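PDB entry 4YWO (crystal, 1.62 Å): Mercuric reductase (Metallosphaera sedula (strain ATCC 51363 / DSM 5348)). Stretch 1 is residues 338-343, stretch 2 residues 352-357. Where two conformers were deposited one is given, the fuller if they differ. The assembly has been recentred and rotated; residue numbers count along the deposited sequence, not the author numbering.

Stretch 1 (338-343) ENAVPQ
Stretch 2 (352-357) ARVGLT

The contact is a short antiparallel backbone pairing at Gln343 and Arg353, extended by a water, CA-H...O contacts and apolar packing. The end-to-end directions of 339-343 and 352-356 differ by 162°, and 363 Å² is buried in total.

Gln343 (phi/psi -130/140) and Arg353 (-151/150) lie 5.4 Å apart CA to CA and exchange two hydrogen bonds: Gln343 N to Arg353 O, 2.9 Å at 162°, and Arg353 N to Gln343 O, 2.9 Å at 146°. Their side chains share one sheet face. Gln343 is extended (chi1 t, chi2 t), bringing OE1 4.0 Å from Arg353 CD; Arg353 runs p, t, m.

Pro342 (-78/151) has no amide hydrogen to donate, but its CA approaches Arg353 O at 3.2 Å. Pro342 CB sits 4.2 Å from Val354 CB. Val354 (-150/141, chi1 p) places CG2 3.6 Å from Ala340 C, covering buried backbone.

Beyond this, Gly355 (83/-160) has a positive phi that favours glycine; its CA lies 3.1 Å from Asn339 O. Gly355 N donates to water 1 (2.8 Å), which lies 2.8 Å from both Glu338 O and Val341 O, bridging the stretches. Asn339 (-87/11, chi1 m) sets CG 4.0 Å from Leu356 CD2 (chi1 m, chi2 t).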

# COMPACT_ATOMS: atom_id res chain seq x y z
N GLU A 338 -15.79 -1.38 -15.66
CA GLU A 338 -14.46 -1.95 -15.85
C GLU A 338 -13.35 -0.90 -15.80
O GLU A 338 -12.18 -1.24 -15.64
CB GLU A 338 -14.40 -2.72 -17.16
CG GLU A 338 -13.71 -4.07 -17.05
CD GLU A 338 -14.30 -5.10 -18.00
OE1 GLU A 338 -15.46 -4.94 -18.42
OE2 GLU A 338 -13.59 -6.08 -18.33
N ASN A 339 -13.72 0.37 -15.95
CA ASN A 339 -12.66 1.49 -15.95
C ASN A 339 -12.32 2.02 -14.57
O ASN A 339 -11.55 2.95 -14.44
CB ASN A 339 -13.05 2.59 -16.91
CG ASN A 339 -13.03 2.11 -18.38
OD1 ASN A 339 -12.25 1.21 -18.77
ND2 ASN A 339 -13.88 2.72 -19.18
N ALA A 340 -12.78 1.32 -13.50
CA ALA A 340 -12.24 1.53 -12.16
C ALA A 340 -11.74 0.19 -11.57
O ALA A 340 -11.61 0.07 -10.35
CB ALA A 340 -13.26 2.14 -11.23
N VAL A 341 -11.47 -0.80 -12.40
CA VAL A 341 -10.98 -2.10 -11.93
C VAL A 341 -9.45 -2.16 -12.08
O VAL A 341 -8.87 -2.05 -13.20
CB VAL A 341 -11.58 -3.22 -12.79
CG1 VAL A 341 -10.98 -4.56 -12.41
CG2 VAL A 341 -13.09 -3.31 -12.51
N PRO A 342 -8.73 -2.37 -10.96
CA PRO A 342 -7.24 -2.46 -11.06
C PRO A 342 -6.65 -3.73 -11.55
O PRO A 342 -7.30 -4.79 -11.43
CB PRO A 342 -6.76 -2.18 -9.63
CG PRO A 342 -7.89 -2.73 -8.82
CD PRO A 342 -9.15 -2.58 -9.58
N GLN A 343 -5.48 -3.65 -12.20
CA GLN A 343 -4.68 -4.80 -12.53
C GLN A 343 -3.24 -4.60 -12.09
O GLN A 343 -2.61 -3.58 -12.39
CB GLN A 343 -4.67 -5.10 -14.05
CG GLN A 343 -3.78 -6.30 -14.37
CD GLN A 343 -3.51 -6.47 -15.86
OE1 GLN A 343 -4.11 -5.80 -16.72
NE2 GLN A 343 -2.71 -7.45 -16.16
N ALA A 352 1.34 -1.61 -11.81
CA ALA A 352 -0.08 -1.56 -11.47
C ALA A 352 -0.80 -0.55 -12.36
O ALA A 352 -0.19 0.46 -12.77
CB ALA A 352 -0.22 -1.09 -10.07
N ARG A 353 -2.06 -0.77 -12.62
CA ARG A 353 -2.83 0.16 -13.42
C ARG A 353 -4.31 0.11 -13.02
O ARG A 353 -4.82 -0.88 -12.49
CB ARG A 353 -2.71 -0.24 -14.88
CG ARG A 353 -3.26 -1.56 -15.24
CD ARG A 353 -3.16 -1.95 -16.70
NE ARG A 353 -4.01 -1.14 -17.51
CZ ARG A 353 -3.95 -1.16 -18.85
NH1 ARG A 353 -3.09 -1.99 -19.45
NH2 ARG A 353 -4.71 -0.34 -19.54
N VAL A 354 -4.96 1.26 -13.19
CA VAL A 354 -6.44 1.31 -13.06
C VAL A 354 -6.94 2.42 -13.98
O VAL A 354 -6.28 3.46 -14.09
CB VAL A 354 -6.87 1.51 -11.59
CG1 VAL A 354 -6.29 2.74 -10.93
CG2 VAL A 354 -8.39 1.43 -11.41
N GLY A 355 -8.06 2.21 -14.66
CA GLY A 355 -8.67 3.28 -15.46
C GLY A 355 -7.94 3.33 -16.86
O GLY A 355 -7.31 2.39 -17.38
N LEU A 356 -8.11 4.50 -17.46
CA LEU A 356 -7.71 4.68 -18.85
C LEU A 356 -6.21 4.98 -18.97
O LEU A 356 -5.61 5.71 -18.14
CB LEU A 356 -8.47 5.89 -19.37
CG LEU A 356 -9.99 5.81 -19.34
CD1 LEU A 356 -10.53 7.09 -19.99
CD2 LEU A 356 -10.43 4.64 -20.13
N THR A 357 -5.65 4.54 -20.08
CA THR A 357 -4.33 5.03 -20.45
C THR A 357 -4.50 6.47 -20.98
O THR A 357 -5.58 6.90 -21.30
CB THR A 357 -3.65 4.18 -21.55
OG1 THR A 357 -4.46 4.27 -22.76
CG2 THR A 357 -3.43 2.75 -21.12
O HOH W 1 -9.65 -0.08 -15.09